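Local structure of Carboxylesterase/phospholipase family protein (Francisella tularensis subsp. tularensis, 4F21) at residues C39-H44 with E132-A137; D75-T80 with N111-K116; G158-L163 with K182-L187. The protein probably hydrolyses carboxylic ester bonds as a serine hydrolase of the carboxylesterase/phospholipase family, within the alpha/beta-hydrolase superfamily. One frame throughout, in Å; residues are numbered along the deposited sequence.

Contact 1 of 3, residues C39-H44 with E132-A137; sequences CVIWLH and ENIILA
Cys39 to Trp42 pair in parallel register with Ile134 to Ala137, the two strand axes coming within 4.6 Å and inclined by 18°. Five backbone hydrogen bonds zip them together: Cys39 N to Asn133 O, Ile135 N to Cys39 O, Ile41 N to Ile135 O (2.8 Å, the shortest), Ala137 N to Ile41 O and Leu43 N to Ala137 O. Cys39, Ile41, Ile134 and Leu136 share one face of the sheet. There Ile41 holds CG1 anti to its carbonyl carbon (chi1 -55°), which brings CG1 within 3.7 Å of Ile134 CG2, while its CB lies 3.7 Å from Leu136 CD2 as these two side chains lie alongside each other. The other face carries Val40, Trp42, Ile135 and Ala137. Here the six-membered part of the indole meets the alanine methyl obliquely, Trp42 CE3 being 3.6 Å from Ala137 CB, and the indole touches the rings of Phe53 and Phe71. Helices 111-126 and 144-150 pack against the Ile41 and Leu136 face. Within this apolar setting the five bonds satisfy the amides facing the partner strand, while Val40 and Trp42 bond to strand 67-72 and Leu136 to strand 159-163, which places both strands inside the sheet.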
loop_
_atom_site.group_PDB
_atom_site.type_symbol
_atom_site.label_atom_id
_atom_site.label_comp_id
_atom_site.label_asym_id
_atom_site.label_seq_id
_atom_site.Cartn_x
_atom_site.Cartn_y
_atom_site.Cartn_z
ATOM N N CYS A 39 12.909 -0.304 -7.070
ATOM C CA CYS A 39 12.667 -0.783 -5.710
ATOM C C CYS A 39 11.182 -0.859 -5.356
ATOM O O CYS A 39 10.401 0.027 -5.695
ATOM C CB CYS A 39 13.409 0.088 -4.691
ATOM S SG CYS A 39 13.274 -0.469 -2.973
ATOM N N VAL A 40 10.796 -1.933 -4.676
ATOM C CA VAL A 40 9.416 -2.089 -4.237
ATOM C C VAL A 40 9.352 -2.289 -2.728
ATOM O O VAL A 40 9.829 -3.295 -2.198
ATOM C CB VAL A 40 8.704 -3.266 -4.936
ATOM C CG1 VAL A 40 7.200 -3.195 -4.687
ATOM C CG2 VAL A 40 8.989 -3.251 -6.423
ATOM N N ILE A 41 8.769 -1.312 -2.042
ATOM C CA ILE A 41 8.557 -1.412 -0.611
ATOM C C ILE A 41 7.199 -2.056 -0.352
ATOM O O ILE A 41 6.158 -1.438 -0.578
ATOM C CB ILE A 41 8.649 -0.035 0.063
ATOM C CG1 ILE A 41 9.987 0.621 -0.284
ATOM C CG2 ILE A 41 8.488 -0.160 1.569
ATOM C CD1 ILE A 41 10.222 1.945 0.401
ATOM N N TRP A 42 7.227 -3.310 0.098
ATOM C CA TRP A 42 6.019 -4.093 0.352
ATOM C C TRP A 42 5.707 -4.153 1.846
ATOM O O TRP A 42 6.469 -4.729 2.627
ATOM C CB TRP A 42 6.179 -5.512 -0.201
ATOM C CG TRP A 42 4.893 -6.285 -0.271
ATOM C CD1 TRP A 42 4.282 -6.955 0.749
ATOM C CD2 TRP A 42 4.063 -6.470 -1.425
ATOM N NE1 TRP A 42 3.121 -7.539 0.304
ATOM C CE2 TRP A 42 2.965 -7.259 -1.027
ATOM C CE3 TRP A 42 4.140 -6.044 -2.756
ATOM C CZ2 TRP A 42 1.952 -7.628 -1.911
ATOM C CZ3 TRP A 42 3.133 -6.413 -3.632
ATOM C CH2 TRP A 42 2.054 -7.196 -3.206
ATOM N N LEU A 43 4.578 -3.568 2.234
ATOM C CA LEU A 43 4.189 -3.492 3.639
ATOM C C LEU A 43 3.098 -4.502 3.996
ATOM O O LEU A 43 2.218 -4.795 3.185
ATOM C CB LEU A 43 3.707 -2.078 3.981
ATOM C CG LEU A 43 4.593 -0.905 3.554
ATOM C CD1 LEU A 43 3.967 0.418 3.975
ATOM C CD2 LEU A 43 5.999 -1.045 4.123
ATOM N N HIS A 44 3.165 -5.031 5.213
ATOM C CA HIS A 44 2.113 -5.901 5.730
ATOM C C HIS A 44 1.941 -5.696 7.233
ATOM O O HIS A 44 2.900 -5.382 7.935
ATOM C CB HIS A 44 2.379 -7.377 5.386
ATOM C CG HIS A 44 3.534 -7.985 6.122
ATOM N ND1 HIS A 44 4.720 -8.317 5.501
ATOM C CD2 HIS A 44 3.678 -8.345 7.420
ATOM C CE1 HIS A 44 5.548 -8.840 6.387
ATOM N NE2 HIS A 44 4.941 -8.867 7.560
ATOM N N GLU A 132 11.180 8.257 -7.708
ATOM C CA GLU A 132 10.149 7.928 -8.686
ATOM C C GLU A 132 10.304 6.494 -9.170
ATOM O O GLU A 132 9.500 6.012 -9.970
ATOM C CB GLU A 132 10.205 8.883 -9.880
ATOM C CG GLU A 132 10.888 10.211 -9.592
ATOM C CD GLU A 132 12.380 10.170 -9.849
ATOM O OE1 GLU A 132 12.775 9.886 -11.000
ATOM O OE2 GLU A 132 13.158 10.419 -8.900
ATOM N N ASN A 133 11.348 5.823 -8.692
ATOM C CA ASN A 133 11.611 4.437 -9.056
ATOM C C ASN A 133 11.391 3.507 -7.871
ATOM O O ASN A 133 11.825 2.354 -7.882
ATOM C CB ASN A 133 13.032 4.276 -9.600
ATOM C CG ASN A 133 13.295 5.150 -10.809
ATOM O OD1 ASN A 133 12.927 6.325 -10.835
ATOM N ND2 ASN A 133 13.927 4.575 -11.826
ATOM N N ILE A 134 10.726 4.028 -6.846
ATOM C CA ILE A 134 10.323 3.227 -5.698
ATOM C C ILE A 134 8.803 3.145 -5.644
ATOM O O ILE A 134 8.121 4.161 -5.769
ATOM C CB ILE A 134 10.830 3.827 -4.380
ATOM C CG1 ILE A 134 12.325 4.134 -4.468
ATOM C CG2 ILE A 134 10.537 2.886 -3.221
ATOM C CD1 ILE A 134 12.878 4.809 -3.235
ATOM N N ILE A 135 8.277 1.935 -5.465
ATOM C CA ILE A 135 6.832 1.732 -5.387
ATOM C C ILE A 135 6.392 1.297 -3.990
ATOM O O ILE A 135 6.939 0.352 -3.422
ATOM C CB ILE A 135 6.351 0.680 -6.405
ATOM C CG1 ILE A 135 6.560 1.172 -7.835
ATOM C CG2 ILE A 135 4.882 0.350 -6.191
ATOM C CD1 ILE A 135 6.014 0.219 -8.874
ATOM N N LEU A 136 5.399 1.992 -3.443
ATOM C CA LEU A 136 4.822 1.625 -2.152
ATOM C C LEU A 136 3.578 0.754 -2.328
ATOM O O LEU A 136 2.519 1.230 -2.738
ATOM C CB LEU A 136 4.483 2.874 -1.335
ATOM C CG LEU A 136 5.649 3.829 -1.067
ATOM C CD1 LEU A 136 5.179 5.079 -0.338
ATOM C CD2 LEU A 136 6.739 3.124 -0.277
ATOM N N ALA A 137 3.714 -0.530 -2.019
ATOM C CA ALA A 137 2.593 -1.455 -2.094
ATOM C C ALA A 137 2.171 -1.865 -0.690
ATOM O O ALA A 137 3.012 -2.015 0.198
ATOM C CB ALA A 137 2.969 -2.678 -2.909
#

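Contact 2 of 3, residues D75-T80 with N111-K116; sequences DIIPVT and NSSIAK
Ile76 and Ser113 bring the loop after strand 67-72 against the first turns of helix 111-126, their CA atoms 5.6 Å apart. The polar contacts are directed at the loop backbone. Ser113, whose OG is anti to its own backbone N (chi1 -176°), points that hydroxyl at the carbonyl of Ile76. The modelled separation of Ser113 OG from Ile76 O, 2.3 Å, is too short for an ordinary hydrogen bond, so the donor-acceptor pairing is plausible but the exact distance is doubtful. One helical turn later, the extended chain of Lys116 carries its ammonium group to the preceding carbonyl, with Lys116 NZ at 3.4 Å from Asp75 O, a weak hydrogen bond.

The apolar contacts lie beside these polar ones. The methylenes of Lys116 and the side chain of Ile76 run past one another in opposing senses, Ile76 CG1 touching both Lys116 CD at 3.5 Å and Lys116 CB at 3.6 Å. Further along the loop, the proline ring sets its CD against the side chain of Ser113, with Pro78 CD 3.8 Å from Ser113 CB. Ile145 of helix 144-150 touches both Ile77 and Ser113, while Met25 touches Asp75 and Ile76.

Two helix side chains one turn apart, Ser113 and Lys116, thus address the consecutive carbonyls of Ile76 and Asp75, while the methylenes of Lys116 pack on Ile76. This joins a strand-to-helix connection of the alpha/beta-hydrolase fold to one of the helices covering its central sheet.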
loop_
_atom_site.group_PDB
_atom_site.type_symbol
_atom_site.label_atom_id
_atom_site.label_comp_id
_atom_site.label_asym_id
_atom_site.label_seq_id
_atom_site.Cartn_x
_atom_site.Cartn_y
_atom_site.Cartn_z
ATOM N N ASP A 75 6.397 -4.463 12.723
ATOM C CA ASP A 75 6.468 -3.450 13.769
ATOM C C ASP A 75 6.302 -2.060 13.165
ATOM O O ASP A 75 5.945 -1.108 13.859
ATOM C CB ASP A 75 7.794 -3.544 14.523
ATOM C CG ASP A 75 8.329 -4.960 14.586
ATOM O OD1 ASP A 75 7.522 -5.906 14.459
ATOM O OD2 ASP A 75 9.555 -5.129 14.761
ATOM N N ILE A 76 6.559 -1.955 11.863
ATOM C CA ILE A 76 6.366 -0.707 11.131
ATOM C C ILE A 76 4.874 -0.389 11.038
ATOM O O ILE A 76 4.483 0.761 10.837
ATOM C CB ILE A 76 7.011 -0.772 9.720
ATOM C CG1 ILE A 76 7.807 0.500 9.431
ATOM C CG2 ILE A 76 5.968 -1.034 8.635
ATOM C CD1 ILE A 76 8.641 0.430 8.170
ATOM N N ILE A 77 4.050 -1.421 11.202
ATOM C CA ILE A 77 2.602 -1.279 11.217
ATOM C C ILE A 77 2.087 -1.454 12.639
ATOM O O ILE A 77 1.987 -2.579 13.128
ATOM C CB ILE A 77 1.924 -2.346 10.338
ATOM C CG1 ILE A 77 2.474 -2.309 8.910
ATOM C CG2 ILE A 77 0.415 -2.159 10.342
ATOM C CD1 ILE A 77 1.975 -1.150 8.085
ATOM N N PRO A 78 1.758 -0.341 13.311
ATOM C CA PRO A 78 1.257 -0.397 14.689
ATOM C C PRO A 78 -0.030 -1.210 14.794
ATOM O O PRO A 78 -0.763 -1.323 13.822
ATOM C CB PRO A 78 0.995 1.075 15.027
ATOM C CG PRO A 78 0.865 1.762 13.702
ATOM C CD PRO A 78 1.797 1.036 12.790
ATOM N N VAL A 79 -0.290 -1.780 15.963
ATOM C CA VAL A 79 -1.472 -2.610 16.161
ATOM C C VAL A 79 -2.721 -1.751 16.355
ATOM O O VAL A 79 -3.823 -2.122 15.945
ATOM C CB VAL A 79 -1.277 -3.554 17.370
ATOM C CG1 VAL A 79 -0.758 -2.775 18.571
ATOM C CG2 VAL A 79 -2.568 -4.296 17.705
ATOM N N THR A 80 -2.523 -0.576 16.943
ATOM C CA THR A 80 -3.612 0.299 17.373
ATOM C C THR A 80 -4.519 0.859 16.268
ATOM O O THR A 80 -5.379 1.697 16.539
ATOM C CB THR A 80 -3.054 1.488 18.179
ATOM O OG1 THR A 80 -1.976 2.092 17.450
ATOM C CG2 THR A 80 -2.537 1.018 19.527
ATOM N N ASN A 111 0.777 8.248 11.401
ATOM C CA ASN A 111 1.827 9.238 11.152
ATOM C C ASN A 111 3.244 8.706 11.354
ATOM O O ASN A 111 4.053 8.699 10.421
ATOM C CB ASN A 111 1.611 10.483 12.022
ATOM C CG ASN A 111 0.443 11.334 11.556
ATOM O OD1 ASN A 111 -0.434 11.686 12.343
ATOM N ND2 ASN A 111 0.433 11.678 10.273
ATOM N N SER A 112 3.528 8.249 12.572
ATOM C CA SER A 112 4.834 7.695 12.911
ATOM C C SER A 112 5.239 6.648 11.889
ATOM O O SER A 112 6.317 6.737 11.292
ATOM C CB SER A 112 4.811 7.082 14.314
ATOM O OG SER A 112 3.825 6.069 14.414
ATOM N N SER A 113 4.347 5.683 11.666
ATOM C CA SER A 113 4.589 4.611 10.710
ATOM C C SER A 113 4.933 5.185 9.344
ATOM O O SER A 113 5.898 4.753 8.705
ATOM C CB SER A 113 3.368 3.700 10.603
ATOM O OG SER A 113 3.635 2.608 9.746
ATOM N N ILE A 114 4.157 6.182 8.919
ATOM C CA ILE A 114 4.402 6.846 7.645
ATOM C C ILE A 114 5.837 7.336 7.613
ATOM O O ILE A 114 6.579 7.041 6.671
ATOM C CB ILE A 114 3.449 8.038 7.426
ATOM C CG1 ILE A 114 2.011 7.547 7.242
ATOM C CG2 ILE A 114 3.894 8.867 6.230
ATOM C CD1 ILE A 114 1.009 8.659 7.024
ATOM N N ALA A 115 6.233 8.039 8.673
ATOM C CA ALA A 115 7.575 8.597 8.762
ATOM C C ALA A 115 8.610 7.494 8.610
ATOM O O ALA A 115 9.631 7.683 7.940
ATOM C CB ALA A 115 7.767 9.331 10.076
ATOM N N LYS A 116 8.325 6.335 9.205
ATOM C CA LYS A 116 9.238 5.205 9.112
ATOM C C LYS A 116 9.469 4.923 7.641
ATOM O O LYS A 116 10.612 4.940 7.170
ATOM C CB LYS A 116 8.671 3.974 9.822
ATOM C CG LYS A 116 8.365 4.200 11.296
ATOM C CD LYS A 116 7.645 3.011 11.913
ATOM C CE LYS A 116 7.215 3.306 13.342
ATOM N NZ LYS A 116 6.350 2.227 13.899
#

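Contact 3 of 3, residues G158-L163 with K182-L187; sequences GGIMAL and KGLPIL
The beta-alpha-beta unit formed by strand 159-163, helix 170-173 and strand 186-191 is closed here, where Ile160 and Met161 pair in parallel with Ile186 and Leu187. Ile160 N donates to Pro185 O at 3.1 Å, and Ile160 O receives Leu187 N at 2.7 Å in a nearly straight bond (177° at the hydrogen). A third link, Ala162 N to Leu187 O, is weak because its hydrogen angle falls to 122°. At the start of the ladder the same Pro185 carbonyl lies close to the glycine, Gly159 CA being 3.1 Å from Pro185 O, and Leu184 CD1 lies 3.8 Å from Gly159 N.

On one face the two isoleucines lie alongside in the same sense, and their terminal methyls meet: Ile160 CD1 is 3.7 Å from Ile186 CD1. On the other face Met161 and Leu187 are set at a slant, with Met161 CG 4.1 Å from Leu187 CB. Leu187 holds CG anti to its backbone N (chi1 174°), which carries CD2 to 4.1 Å from Met161 SD. Helix 144-150 covers Ile160 through Thr147 and Ala150. Phe239 of helix 230-243 rests on Met161 and Leu187, and strands 134-139 and 216-221 extend the sheet on the two sides of the pair.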
loop_
_atom_site.group_PDB
_atom_site.type_symbol
_atom_site.label_atom_id
_atom_site.label_comp_id
_atom_site.label_asym_id
_atom_site.label_seq_id
_atom_site.Cartn_x
_atom_site.Cartn_y
_atom_site.Cartn_z
ATOM N N GLY A 158 6.961 6.521 -7.065
ATOM C CA GLY A 158 6.816 5.710 -8.262
ATOM C C GLY A 158 5.466 5.059 -8.469
ATOM O O GLY A 158 5.028 4.860 -9.606
ATOM N N GLY A 159 4.801 4.712 -7.375
ATOM C CA GLY A 159 3.500 4.081 -7.466
ATOM C C GLY A 159 2.947 3.621 -6.135
ATOM O O GLY A 159 3.662 3.564 -5.137
ATOM N N ILE A 160 1.658 3.303 -6.124
ATOM C CA ILE A 160 1.000 2.760 -4.945
ATOM C C ILE A 160 0.229 1.512 -5.346
ATOM O O ILE A 160 -0.481 1.513 -6.351
ATOM C CB ILE A 160 0.006 3.764 -4.328
ATOM C CG1 ILE A 160 0.685 5.106 -4.048
ATOM C CG2 ILE A 160 -0.602 3.194 -3.058
ATOM C CD1 ILE A 160 -0.293 6.211 -3.699
ATOM N N MET A 161 0.368 0.444 -4.571
ATOM C CA MET A 161 -0.434 -0.752 -4.818
ATOM C C MET A 161 -1.296 -1.131 -3.616
ATOM O O MET A 161 -0.917 -1.964 -2.790
ATOM C CB MET A 161 0.436 -1.925 -5.277
ATOM C CG MET A 161 1.005 -1.748 -6.677
ATOM S SD MET A 161 1.642 -3.273 -7.403
ATOM C CE MET A 161 3.114 -3.548 -6.425
ATOM N N ALA A 162 -2.462 -0.502 -3.530
ATOM C CA ALA A 162 -3.397 -0.759 -2.447
ATOM C C ALA A 162 -4.112 -2.085 -2.671
ATOM O O ALA A 162 -4.731 -2.299 -3.713
ATOM C CB ALA A 162 -4.400 0.379 -2.329
ATOM N N LEU A 163 -4.016 -2.971 -1.686
ATOM C CA LEU A 163 -4.587 -4.307 -1.782
ATOM C C LEU A 163 -5.426 -4.602 -0.549
ATOM O O LEU A 163 -4.891 -4.743 0.550
ATOM C CB LEU A 163 -3.475 -5.352 -1.897
ATOM C CG LEU A 163 -2.420 -5.154 -2.987
ATOM C CD1 LEU A 163 -1.087 -5.730 -2.543
ATOM C CD2 LEU A 163 -2.866 -5.801 -4.279
ATOM N N LYS A 182 0.132 13.823 -7.698
ATOM C CA LYS A 182 -1.208 13.737 -8.267
ATOM C C LYS A 182 -1.166 13.266 -9.713
ATOM O O LYS A 182 -1.012 14.062 -10.637
ATOM C CB LYS A 182 -1.942 15.075 -8.155
ATOM C CG LYS A 182 -2.448 15.370 -6.753
ATOM C CD LYS A 182 -3.359 16.582 -6.728
ATOM C CE LYS A 182 -3.736 16.949 -5.305
ATOM N NZ LYS A 182 -4.514 18.211 -5.248
ATOM N N GLY A 183 -1.296 11.957 -9.896
ATOM C CA GLY A 183 -1.252 11.362 -11.215
ATOM C C GLY A 183 -0.214 10.264 -11.307
ATOM O O GLY A 183 0.068 9.765 -12.395
ATOM N N LEU A 184 0.363 9.888 -10.169
ATOM C CA LEU A 184 1.302 8.773 -10.142
ATOM C C LEU A 184 0.509 7.480 -10.275
ATOM O O LEU A 184 -0.638 7.415 -9.843
ATOM C CB LEU A 184 2.136 8.769 -8.853
ATOM C CG LEU A 184 1.649 7.945 -7.657
ATOM C CD1 LEU A 184 2.756 7.790 -6.638
ATOM C CD2 LEU A 184 0.432 8.582 -7.011
ATOM N N PRO A 185 1.111 6.456 -10.896
ATOM C CA PRO A 185 0.464 5.155 -11.092
ATOM C C PRO A 185 -0.010 4.504 -9.794
ATOM O O PRO A 185 0.801 4.035 -9.000
ATOM C CB PRO A 185 1.574 4.316 -11.720
ATOM C CG PRO A 185 2.400 5.302 -12.455
ATOM C CD PRO A 185 2.409 6.528 -11.590
ATOM N N ILE A 186 -1.322 4.476 -9.588
ATOM C CA ILE A 186 -1.898 3.833 -8.416
ATOM C C ILE A 186 -2.722 2.626 -8.837
ATOM O O ILE A 186 -3.554 2.712 -9.740
ATOM C CB ILE A 186 -2.787 4.805 -7.615
ATOM C CG1 ILE A 186 -1.961 5.990 -7.114
ATOM C CG2 ILE A 186 -3.450 4.085 -6.447
ATOM C CD1 ILE A 186 -2.755 7.009 -6.335
ATOM N N LEU A 187 -2.473 1.495 -8.187
ATOM C CA LEU A 187 -3.251 0.291 -8.435
ATOM C C LEU A 187 -4.015 -0.099 -7.185
ATOM O O LEU A 187 -3.422 -0.390 -6.149
ATOM C CB LEU A 187 -2.350 -0.865 -8.863
ATOM C CG LEU A 187 -3.046 -2.223 -9.004
ATOM C CD1 LEU A 187 -4.087 -2.194 -10.115
ATOM C CD2 LEU A 187 -2.036 -3.335 -9.241
#

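Overall arrangement
Contacts 1 and 3 are adjoining strand pairs of one mainly parallel sheet, their centres 10 Å apart. Strands 38-44, 134-139, 159-163 and 186-191 stand in that order across it, and Leu136 joins the contacts through probable backbone hydrogen bonds to Gly159 and Met161. Contact 2, about 16 Å from contact 1 centre to centre, joins loop 75-80 to helix 111-126, which leads to strand 134-139; Ile77 packs on His44. It is nested within the chain loop closed by contact 1; contact 3 follows both, about 20 Å from contact 2. Contacts 1 and 3 build the sheet core, contact 2 its flank; the candidate triad nucleophile, Ser140, directly follows strand 134-139, with His226 and Asp194 as possible partners.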